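Local coordinates for periplasmic zinc-binding protein troA (Treponema pallidum, PDB 1K0F), which binds zinc with high affinity and specificity in the periplasm and delivers it to the membrane permease of the TroABC import system, at residues D106-Y118 with T133-D147. Residues are numbered along the deposited sequence; the frame is centred on the assembly and turned at random.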
# COMPACT_ATOMS: atom_id res chain seq x y z
N ASP A 106 3.21 -3.51 6.71
CA ASP A 106 3.62 -4.05 7.99
C ASP A 106 2.33 -3.94 8.79
O ASP A 106 2.08 -2.94 9.46
CB ASP A 106 4.73 -3.22 8.66
CG ASP A 106 5.19 -3.84 9.98
OD1 ASP A 106 4.45 -4.68 10.54
OD2 ASP A 106 6.30 -3.49 10.45
N VAL A 107 1.48 -4.96 8.66
CA VAL A 107 0.19 -5.02 9.33
C VAL A 107 0.21 -4.51 10.76
O VAL A 107 -0.71 -3.82 11.19
CB VAL A 107 -0.34 -6.45 9.35
CG1 VAL A 107 -1.68 -6.49 10.02
CG2 VAL A 107 -0.41 -7.00 7.94
N LYS A 108 1.26 -4.86 11.49
CA LYS A 108 1.39 -4.45 12.88
C LYS A 108 1.65 -2.95 13.05
O LYS A 108 1.24 -2.34 14.03
CB LYS A 108 2.52 -5.25 13.53
CG LYS A 108 2.22 -5.75 14.93
CD LYS A 108 3.31 -5.35 15.92
CE LYS A 108 4.17 -6.54 16.35
NZ LYS A 108 4.77 -6.33 17.70
N LEU A 109 2.35 -2.37 12.08
CA LEU A 109 2.67 -0.95 12.12
C LEU A 109 1.60 -0.13 11.40
O LEU A 109 1.62 1.10 11.42
CB LEU A 109 4.03 -0.70 11.47
CG LEU A 109 4.50 0.74 11.35
CD1 LEU A 109 5.27 1.14 12.60
CD2 LEU A 109 5.36 0.90 10.10
N TRP A 110 0.67 -0.84 10.77
CA TRP A 110 -0.41 -0.18 10.07
C TRP A 110 -1.54 0.05 11.06
O TRP A 110 -2.43 0.86 10.82
CB TRP A 110 -0.91 -1.06 8.93
CG TRP A 110 -2.07 -0.49 8.18
CD1 TRP A 110 -3.32 -1.02 8.06
CD2 TRP A 110 -2.06 0.72 7.40
NE1 TRP A 110 -4.09 -0.22 7.26
CE2 TRP A 110 -3.36 0.85 6.84
CE3 TRP A 110 -1.10 1.69 7.12
CZ2 TRP A 110 -3.71 1.92 6.02
CZ3 TRP A 110 -1.46 2.77 6.30
CH2 TRP A 110 -2.75 2.87 5.76
N SER A 111 -1.50 -0.68 12.17
CA SER A 111 -2.51 -0.53 13.21
C SER A 111 -2.48 0.93 13.66
O SER A 111 -3.48 1.46 14.16
CB SER A 111 -2.21 -1.44 14.40
OG SER A 111 -1.12 -2.30 14.11
N TYR A 112 -1.32 1.56 13.50
CA TYR A 112 -1.14 2.96 13.87
C TYR A 112 -2.05 3.79 12.96
O TYR A 112 -2.97 4.46 13.42
CB TYR A 112 0.32 3.40 13.67
CG TYR A 112 1.29 3.03 14.78
CD1 TYR A 112 1.60 3.94 15.80
CD2 TYR A 112 1.93 1.79 14.80
CE1 TYR A 112 2.52 3.63 16.80
CE2 TYR A 112 2.86 1.46 15.79
CZ TYR A 112 3.15 2.39 16.79
OH TYR A 112 4.06 2.08 17.77
N SER A 113 -1.79 3.72 11.66
CA SER A 113 -2.58 4.46 10.67
C SER A 113 -4.07 4.14 10.76
O SER A 113 -4.91 5.00 10.49
CB SER A 113 -2.07 4.17 9.26
OG SER A 113 -0.69 4.45 9.17
N VAL A 114 -4.40 2.90 11.10
CA VAL A 114 -5.80 2.53 11.22
C VAL A 114 -6.31 3.22 12.47
O VAL A 114 -7.44 3.71 12.51
CB VAL A 114 -5.97 1.01 11.36
CG1 VAL A 114 -7.38 0.69 11.83
CG2 VAL A 114 -5.68 0.33 10.04
N LYS A 115 -5.46 3.26 13.50
CA LYS A 115 -5.79 3.91 14.77
C LYS A 115 -6.13 5.36 14.47
O LYS A 115 -7.10 5.91 14.99
CB LYS A 115 -4.60 3.84 15.74
CG LYS A 115 -4.95 4.18 17.19
CD LYS A 115 -3.92 5.11 17.83
CE LYS A 115 -3.59 4.67 19.25
NZ LYS A 115 -2.12 4.43 19.38
N ALA A 116 -5.31 5.97 13.62
CA ALA A 116 -5.47 7.35 13.19
C ALA A 116 -6.83 7.52 12.51
O ALA A 116 -7.57 8.45 12.81
CB ALA A 116 -4.34 7.72 12.22
N VAL A 117 -7.14 6.62 11.59
CA VAL A 117 -8.42 6.67 10.89
C VAL A 117 -9.57 6.62 11.89
O VAL A 117 -10.47 7.47 11.88
CB VAL A 117 -8.56 5.48 9.94
CG1 VAL A 117 -9.91 5.52 9.27
CG2 VAL A 117 -7.45 5.51 8.91
N TYR A 118 -9.53 5.62 12.76
CA TYR A 118 -10.54 5.43 13.78
C TYR A 118 -10.72 6.68 14.62
O TYR A 118 -11.83 7.17 14.78
CB TYR A 118 -10.15 4.26 14.69
CG TYR A 118 -10.69 4.36 16.10
CD1 TYR A 118 -12.03 4.17 16.36
CD2 TYR A 118 -9.84 4.60 17.17
CE1 TYR A 118 -12.53 4.21 17.66
CE2 TYR A 118 -10.31 4.64 18.48
CZ TYR A 118 -11.66 4.44 18.72
OH TYR A 118 -12.13 4.45 20.00
N THR A 133 -15.69 2.56 17.99
CA THR A 133 -14.65 1.98 18.81
C THR A 133 -14.69 0.48 18.73
O THR A 133 -13.70 -0.16 18.37
CB THR A 133 -14.81 2.38 20.29
OG1 THR A 133 -14.34 3.72 20.47
CG2 THR A 133 -14.00 1.45 21.18
N GLN A 134 -15.83 -0.09 19.07
CA GLN A 134 -15.94 -1.54 19.02
C GLN A 134 -15.62 -2.06 17.62
O GLN A 134 -14.80 -2.97 17.45
CB GLN A 134 -17.32 -1.96 19.47
CG GLN A 134 -17.63 -3.37 19.14
CD GLN A 134 -18.78 -3.47 18.18
OE1 GLN A 134 -18.62 -3.87 17.04
NE2 GLN A 134 -19.96 -3.08 18.65
N ARG A 135 -16.26 -1.49 16.60
CA ARG A 135 -16.00 -1.91 15.22
C ARG A 135 -14.50 -1.84 15.03
O ARG A 135 -13.87 -2.78 14.56
CB ARG A 135 -16.66 -0.95 14.23
CG ARG A 135 -18.16 -1.05 14.12
CD ARG A 135 -18.64 -0.11 13.04
NE ARG A 135 -20.08 0.11 13.03
CZ ARG A 135 -20.65 1.30 12.87
NH1 ARG A 135 -19.90 2.37 12.70
NH2 ARG A 135 -21.98 1.42 12.86
N TYR A 136 -13.93 -0.70 15.40
CA TYR A 136 -12.50 -0.48 15.28
C TYR A 136 -11.75 -1.69 15.81
O TYR A 136 -11.02 -2.34 15.06
CB TYR A 136 -12.11 0.76 16.06
CG TYR A 136 -10.64 0.88 16.34
CD1 TYR A 136 -9.70 0.57 15.36
CD2 TYR A 136 -10.19 1.33 17.58
CE1 TYR A 136 -8.33 0.71 15.60
CE2 TYR A 136 -8.83 1.47 17.84
CZ TYR A 136 -7.90 1.16 16.85
OH TYR A 136 -6.55 1.31 17.10
N GLN A 137 -11.92 -1.99 17.10
CA GLN A 137 -11.24 -3.13 17.71
C GLN A 137 -11.37 -4.34 16.80
O GLN A 137 -10.39 -5.00 16.48
CB GLN A 137 -11.84 -3.46 19.06
CG GLN A 137 -11.77 -2.33 20.04
CD GLN A 137 -12.75 -2.51 21.18
OE1 GLN A 137 -12.87 -1.65 22.04
NE2 GLN A 137 -13.45 -3.64 21.18
N ALA A 138 -12.60 -4.62 16.40
CA ALA A 138 -12.85 -5.74 15.52
C ALA A 138 -11.85 -5.60 14.38
O ALA A 138 -10.89 -6.37 14.31
CB ALA A 138 -14.26 -5.68 14.99
N TYR A 139 -12.05 -4.61 13.52
CA TYR A 139 -11.17 -4.38 12.38
C TYR A 139 -9.68 -4.55 12.70
O TYR A 139 -8.89 -4.95 11.84
CB TYR A 139 -11.44 -2.99 11.80
CG TYR A 139 -10.64 -2.69 10.54
CD1 TYR A 139 -10.72 -3.51 9.42
CD2 TYR A 139 -9.83 -1.56 10.47
CE1 TYR A 139 -10.01 -3.21 8.25
CE2 TYR A 139 -9.12 -1.25 9.31
CZ TYR A 139 -9.22 -2.07 8.21
OH TYR A 139 -8.52 -1.73 7.08
N GLN A 140 -9.28 -4.25 13.93
CA GLN A 140 -7.88 -4.41 14.29
C GLN A 140 -7.60 -5.90 14.44
O GLN A 140 -6.56 -6.39 14.00
CB GLN A 140 -7.57 -3.69 15.61
CG GLN A 140 -6.52 -2.58 15.48
CD GLN A 140 -5.39 -2.94 14.52
OE1 GLN A 140 -5.28 -2.38 13.43
NE2 GLN A 140 -4.54 -3.88 14.93
N GLN A 141 -8.53 -6.61 15.05
CA GLN A 141 -8.39 -8.04 15.24
C GLN A 141 -8.17 -8.70 13.89
O GLN A 141 -7.47 -9.70 13.79
CB GLN A 141 -9.65 -8.60 15.88
CG GLN A 141 -10.10 -7.80 17.07
CD GLN A 141 -10.13 -8.63 18.32
OE1 GLN A 141 -9.63 -9.76 18.33
NE2 GLN A 141 -10.70 -8.09 19.38
N GLN A 142 -8.80 -8.13 12.86
CA GLN A 142 -8.65 -8.65 11.51
C GLN A 142 -7.22 -8.38 11.09
O GLN A 142 -6.56 -9.23 10.48
CB GLN A 142 -9.62 -7.94 10.56
CG GLN A 142 -11.06 -8.48 10.58
CD GLN A 142 -12.02 -7.65 9.73
OE1 GLN A 142 -11.95 -7.66 8.50
NE2 GLN A 142 -12.93 -6.94 10.39
N LEU A 143 -6.73 -7.19 11.42
CA LEU A 143 -5.36 -6.81 11.09
C LEU A 143 -4.41 -7.81 11.73
O LEU A 143 -3.55 -8.38 11.06
CB LEU A 143 -5.06 -5.40 11.63
CG LEU A 143 -5.53 -4.19 10.83
CD1 LEU A 143 -4.34 -3.31 10.50
CD2 LEU A 143 -6.24 -4.64 9.56
N ASP A 144 -4.59 -8.02 13.03
CA ASP A 144 -3.77 -8.95 13.78
C ASP A 144 -3.70 -10.32 13.10
O ASP A 144 -2.62 -10.83 12.81
CB ASP A 144 -4.32 -9.07 15.21
CG ASP A 144 -4.06 -7.82 16.04
OD1 ASP A 144 -4.56 -7.73 17.18
OD2 ASP A 144 -3.35 -6.93 15.53
N LYS A 145 -4.86 -10.92 12.85
CA LYS A 145 -4.86 -12.21 12.19
C LYS A 145 -4.09 -12.06 10.88
O LYS A 145 -3.31 -12.94 10.51
CB LYS A 145 -6.29 -12.66 11.89
CG LYS A 145 -6.85 -13.67 12.88
CD LYS A 145 -8.37 -13.80 12.74
CE LYS A 145 -9.12 -13.16 13.92
NZ LYS A 145 -8.27 -12.18 14.67
N LEU A 146 -4.30 -10.94 10.19
CA LEU A 146 -3.63 -10.68 8.91
C LEU A 146 -2.12 -10.64 9.05
O LEU A 146 -1.39 -11.26 8.27
CB LEU A 146 -4.12 -9.36 8.30
CG LEU A 146 -3.50 -8.93 6.96
CD1 LEU A 146 -3.39 -10.11 6.02
CD2 LEU A 146 -4.34 -7.84 6.32
N ASP A 147 -1.63 -9.89 10.03
CA ASP A 147 -0.20 -9.81 10.22
C ASP A 147 0.33 -11.20 10.55
O ASP A 147 1.39 -11.60 10.08
CB ASP A 147 0.14 -8.86 11.36
CG ASP A 147 1.62 -8.79 11.60
OD1 ASP A 147 2.28 -7.92 11.00
OD2 ASP A 147 2.12 -9.62 12.39
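Tyr118 and Tyr136 form an offset stack: their ring centroids are 4.0 Å apart and the planes tilt by only 16°. The overlap is uneven, because CD2 of Tyr136 sits over the centre of the Tyr118 ring, whereas CG of Tyr118 meets the Tyr136 face nearer its rim. CB of Tyr118 adds a CH-pi contact, 3.9 Å from the Tyr136 centroid. Beyond the ring, Tyr118 OH donates to Thr133 OG1 in the ring plane, but their modelled separation of 2.4 Å is doubtfully short; Thr133 OG1 also has a hydrogen bond with Thr129 O.

Apolar packing runs along the middle as knobs into holes. Val114 sits among Tyr136, Tyr139, Gln140 and Leu143; its CG1, anti to the backbone N (chi1 166°), reaches the edge of the Tyr139 ring at CD2, 3.6 Å away. Reciprocally, Leu143 inserts among Val107, Trp110, Ser111 and Val114, its CD1 meeting the Trp110 ring edge at CD1 (3.5 Å). The segment axes approach to 9.0 Å at 160°, an antiparallel pair built from helix 107-124 and helix 129-156. The latter is the long backbone helix of this solute-binding family, which spans the two lobes; Tyr260 of helix 260-273 packs on Val107, Leu143 and Leu146, and Trp110 lies about 8 Å, side chain to side chain, from His102, a zinc-binding residue whose site is metal-free here.

At the polar end, Asp106 N-caps helix 107-124, its OD1 accepting weak bonds from Lys108 N and Leu109 N. Asp147 OD1 has its main hydrogen bond with Tyr178 OH and a weak one, 3.3 Å, from Lys108 N.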